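Long-range contact in SusD homolog (Bacteroides thetaiotaomicron VPI-5482, PDB 3IV0), which probably binds glycans at the outer membrane like other SusD-family proteins, although its own ligand is not known: residues Arg319-Phe324 / Glu418-Ile424. Residues are numbered along the deposited sequence.
Sequences RKELWF and ERCRELI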
ATOM      1  N   ARG A 319     -11.943  17.501  -2.631  1.00 11.16           N
ATOM      2  CA  ARG A 319     -12.016  16.241  -1.923  1.00 10.91           C
ATOM      3  C   ARG A 319     -12.962  16.330  -0.747  1.00 12.09           C
ATOM      4  O   ARG A 319     -13.561  15.331  -0.338  1.00 13.06           O
ATOM      5  CB  ARG A 319     -10.614  15.786  -1.475  1.00 11.54           C
ATOM      6  CG  ARG A 319      -9.708  15.424  -2.663  1.00 13.38           C
ATOM      7  CD  ARG A 319      -8.225  15.295  -2.305  1.00 12.71           C
ATOM      8  NE  ARG A 319      -7.661  16.600  -1.957  1.00 12.81           N
ATOM      9  CZ  ARG A 319      -6.377  16.928  -1.992  1.00 11.62           C
ATOM     10  NH1 ARG A 319      -5.456  16.069  -2.425  1.00 12.13           N
ATOM     11  NH2 ARG A 319      -5.980  18.121  -1.599  1.00 12.09           N
ATOM     12  N   LYS A 320     -13.111  17.527  -0.181  1.00 12.26           N
ATOM     13  CA  LYS A 320     -14.032  17.669   0.950  1.00 13.06           C
ATOM     14  C   LYS A 320     -15.449  17.244   0.579  1.00 12.13           C
ATOM     15  O   LYS A 320     -16.053  16.440   1.278  1.00 15.12           O
ATOM     16  CB  LYS A 320     -14.039  19.114   1.474  1.00 13.47           C
ATOM     17  CG  LYS A 320     -12.773  19.525   2.149  1.00 12.94           C
ATOM     18  CD  LYS A 320     -12.915  20.866   2.898  1.00 13.50           C
ATOM     19  CE  LYS A 320     -13.149  22.037   1.973  1.00 13.16           C
ATOM     20  NZ  LYS A 320     -13.170  23.364   2.715  1.00 12.63           N
ATOM     21  N   GLU A 321     -15.956  17.773  -0.516  1.00 13.25           N
ATOM     22  CA  GLU A 321     -17.315  17.519  -0.967  1.00 14.85           C
ATOM     23  C   GLU A 321     -17.467  16.141  -1.604  1.00 16.87           C
ATOM     24  O   GLU A 321     -18.525  15.491  -1.511  1.00 15.29           O
ATOM     25  CB  GLU A 321     -17.733  18.576  -1.983  1.00 15.42           C
ATOM     26  CG  GLU A 321     -18.027  19.941  -1.455  1.00 18.51           C
ATOM     27  CD  GLU A 321     -16.799  20.796  -1.159  1.00 19.82           C
ATOM     28  OE1 GLU A 321     -15.719  20.584  -1.747  1.00 15.70           O
ATOM     29  OE2 GLU A 321     -16.924  21.730  -0.320  1.00 18.93           O
ATOM     30  N   LEU A 322     -16.429  15.682  -2.290  1.00 13.84           N
ATOM     31  CA  LEU A 322     -16.595  14.471  -3.090  1.00 13.67           C
ATOM     32  C   LEU A 322     -16.246  13.209  -2.348  1.00 11.57           C
ATOM     33  O   LEU A 322     -16.723  12.141  -2.733  1.00 14.64           O
ATOM     34  CB  LEU A 322     -15.770  14.554  -4.367  1.00 12.53           C
ATOM     35  CG  LEU A 322     -16.218  15.594  -5.373  1.00 14.74           C
ATOM     36  CD1 LEU A 322     -15.185  15.835  -6.448  1.00 17.45           C
ATOM     37  CD2 LEU A 322     -17.547  15.176  -6.048  1.00 21.23           C
ATOM     38  N   TRP A 323     -15.414  13.303  -1.336  1.00 11.23           N
ATOM     39  CA  TRP A 323     -14.943  12.108  -0.648  1.00 11.33           C
ATOM     40  C   TRP A 323     -15.564  11.914   0.713  1.00 11.83           C
ATOM     41  O   TRP A 323     -15.477  10.828   1.275  1.00 12.99           O
ATOM     42  CB  TRP A 323     -13.429  12.113  -0.530  1.00 10.87           C
ATOM     43  CG  TRP A 323     -12.715  11.955  -1.823  1.00 10.53           C
ATOM     44  CD1 TRP A 323     -13.257  11.717  -3.027  1.00 11.09           C
ATOM     45  CD2 TRP A 323     -11.290  11.936  -1.998  1.00 10.65           C
ATOM     46  NE1 TRP A 323     -12.260  11.602  -3.981  1.00 11.73           N
ATOM     47  CE2 TRP A 323     -11.047  11.733  -3.363  1.00 11.22           C
ATOM     48  CE3 TRP A 323     -10.209  12.106  -1.139  1.00 10.89           C
ATOM     49  CZ2 TRP A 323      -9.759  11.653  -3.876  1.00 12.60           C
ATOM     50  CZ3 TRP A 323      -8.931  12.006  -1.653  1.00 11.04           C
ATOM     51  CH2 TRP A 323      -8.725  11.819  -3.010  1.00 11.91           C
ATOM     52  N   PHE A 324     -16.210  12.954   1.246  1.00 13.72           N
ATOM     53  CA  PHE A 324     -16.788  12.893   2.575  1.00 13.15           C
ATOM     54  C   PHE A 324     -18.238  13.342   2.514  1.00 16.37           C
ATOM     55  O   PHE A 324     -18.648  14.056   1.592  1.00 17.02           O
ATOM     56  CB  PHE A 324     -16.021  13.768   3.579  1.00 13.70           C
ATOM     57  CG  PHE A 324     -14.589  13.384   3.724  1.00 13.41           C
ATOM     58  CD1 PHE A 324     -13.643  13.900   2.860  1.00 13.26           C
ATOM     59  CD2 PHE A 324     -14.185  12.539   4.744  1.00 14.06           C
ATOM     60  CE1 PHE A 324     -12.326  13.530   2.970  1.00 15.17           C
ATOM     61  CE2 PHE A 324     -12.830  12.165   4.860  1.00 14.32           C
ATOM     62  CZ  PHE A 324     -11.918  12.683   3.980  1.00 14.23           C
ATOM     63  N   GLU A 418      -0.307  16.697   2.073  1.00 10.73           N
ATOM     64  CA  GLU A 418      -0.985  16.409   0.830  1.00 10.12           C
ATOM     65  C   GLU A 418      -1.139  14.898   0.623  1.00  9.41           C
ATOM     66  O   GLU A 418      -2.151  14.440   0.104  1.00 10.23           O
ATOM     67  CB  GLU A 418      -0.325  17.075  -0.393  1.00 12.65           C
ATOM     68  CG  GLU A 418      -1.194  17.116  -1.644  1.00 11.18           C
ATOM     69  CD  GLU A 418      -2.415  18.001  -1.524  1.00 13.21           C
ATOM     70  OE1 GLU A 418      -2.497  18.811  -0.568  1.00 16.07           O
ATOM     71  OE2 GLU A 418      -3.272  17.873  -2.412  1.00 13.60           O
ATOM     72  N   ARG A 419      -0.101  14.127   0.918  1.00 10.41           N
ATOM     73  CA  ARG A 419      -0.231  12.668   0.837  1.00 10.97           C
ATOM     74  C   ARG A 419      -1.296  12.177   1.804  1.00 11.42           C
ATOM     75  O   ARG A 419      -2.061  11.262   1.476  1.00 11.38           O
ATOM     76  CB  ARG A 419       1.106  11.962   1.160  1.00 12.34           C
ATOM     77  CG  ARG A 419       2.112  11.994  -0.008  1.00 15.33           C
ATOM     78  CD  ARG A 419       3.383  11.150   0.210  1.00 14.15           C
ATOM     79  NE  ARG A 419       3.099   9.747   0.501  1.00 13.38           N
ATOM     80  CZ  ARG A 419       2.883   8.806  -0.408  1.00 11.57           C
ATOM     81  NH1 ARG A 419       2.863   9.097  -1.698  1.00 13.42           N
ATOM     82  NH2 ARG A 419       2.638   7.557  -0.050  1.00 14.37           N
ATOM     83  N   CYS A 420      -1.418  12.775   2.988  1.00 10.20           N
ATOM     84  CA  CYS A 420      -2.453  12.357   3.914  1.00  9.85           C
ATOM     85  C   CYS A 420      -3.842  12.649   3.378  1.00 10.90           C
ATOM     86  O   CYS A 420      -4.760  11.853   3.547  1.00 11.83           O
ATOM     87  CB  CYS A 420      -2.245  13.032   5.257  1.00 10.56           C
ATOM     88  SG  CYS A 420      -0.796  12.504   6.194  1.00 13.93           S
ATOM     89  N   ARG A 421      -4.023  13.794   2.732  1.00  9.29           N
ATOM     90  CA  ARG A 421      -5.323  14.116   2.128  1.00 10.41           C
ATOM     91  C   ARG A 421      -5.609  13.233   0.929  1.00 11.07           C
ATOM     92  O   ARG A 421      -6.696  12.648   0.800  1.00 11.29           O
ATOM     93  CB  ARG A 421      -5.347  15.556   1.632  1.00 10.95           C
ATOM     94  CG  ARG A 421      -5.478  16.622   2.717  1.00 11.14           C
ATOM     95  CD  ARG A 421      -5.512  18.020   2.084  1.00 12.85           C
ATOM     96  NE  ARG A 421      -4.210  18.549   1.751  1.00 12.23           N
ATOM     97  CZ  ARG A 421      -3.398  19.141   2.608  1.00 13.58           C
ATOM     98  NH1 ARG A 421      -3.770  19.316   3.863  1.00 13.72           N
ATOM     99  NH2 ARG A 421      -2.222  19.572   2.213  1.00 16.03           N
ATOM    100  N   GLU A 422      -4.646  13.142   0.017  1.00 10.27           N
ATOM    101  CA  GLU A 422      -4.859  12.484  -1.257  1.00  9.94           C
ATOM    102  C   GLU A 422      -5.061  10.977  -1.124  1.00  9.70           C
ATOM    103  O   GLU A 422      -5.893  10.399  -1.827  1.00 10.23           O
ATOM    104  CB  GLU A 422      -3.679  12.761  -2.176  1.00 10.03           C
ATOM    105  CG  GLU A 422      -3.796  12.173  -3.549  1.00 11.93           C
ATOM    106  CD  GLU A 422      -4.927  12.748  -4.352  1.00 12.50           C
ATOM    107  OE1 GLU A 422      -5.388  13.892  -4.085  1.00 12.15           O
ATOM    108  OE2 GLU A 422      -5.401  12.089  -5.302  1.00 12.46           O
ATOM    109  N   LEU A 423      -4.344  10.351  -0.188  1.00  9.99           N
ATOM    110  CA  LEU A 423      -4.298   8.898  -0.117  1.00  9.76           C
ATOM    111  C   LEU A 423      -5.063   8.281   1.019  1.00 11.34           C
ATOM    112  O   LEU A 423      -4.985   7.075   1.249  1.00 11.20           O
ATOM    113  CB  LEU A 423      -2.859   8.423  -0.088  1.00 10.20           C
ATOM    114  CG  LEU A 423      -1.979   8.875  -1.249  1.00 10.93           C
ATOM    115  CD1 LEU A 423      -0.502   8.477  -1.043  1.00 14.14           C
ATOM    116  CD2 LEU A 423      -2.454   8.346  -2.622  1.00 12.96           C
ATOM    117  N   ILE A 424      -5.912   9.065   1.665  1.00  9.63           N
ATOM    118  CA  ILE A 424      -6.676   8.537   2.769  1.00 11.32           C
ATOM    119  C   ILE A 424      -7.449   7.302   2.347  1.00 11.75           C
ATOM    120  O   ILE A 424      -8.124   7.291   1.333  1.00 11.28           O
ATOM    121  CB  ILE A 424      -7.613   9.637   3.383  1.00 11.63           C
ATOM    122  CG1 ILE A 424      -8.248   9.070   4.663  1.00 13.06           C
ATOM    123  CG2 ILE A 424      -8.664  10.160   2.374  1.00 14.30           C
ATOM    124  CD1 ILE A 424      -8.935  10.155   5.533  1.00 15.05           C
TER
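Glu418 sits among three arginines: OE2 accepts from NH1 and NH2 of Arg319, each at 2.8 Å, OE1 from Arg421 NE and NH2, each at 2.9 Å, and from Arg396. Like-charged Arg319 NH2 and Arg421 NE, 3.8 Å apart, are tolerated because Glu418 pairs with both. One turn on, Glu422 OE1 completes the salt-bridge network with Arg319 NH1 at 2.7 Å. Here the helix ends, the Trp323 ring against its last turn with its edge meeting Arg421 O (CZ3 3.4 Å) and CH2 3.4 Å from Glu422 O. Ile424 adds apolar packing, CG2 4.3 Å from Trp323 CE3 and CD1 4.2 Å from Phe324 CZ. This buried contact joins short helix 318-323 to the end of helix 408-422, the segment axes 26° from parallel and 12.6 Å apart at closest approach. Lys343 makes a cation-pi contact with Trp323 and hydrogen-bonds Glu422 O and Ile424 O; Trp323 NE1 hydrogen-bonds Ser253 OG. Helix 385-398 packs on Glu418 and Glu422, helix 367-381 on Glu422, helix 304-310 on Phe324.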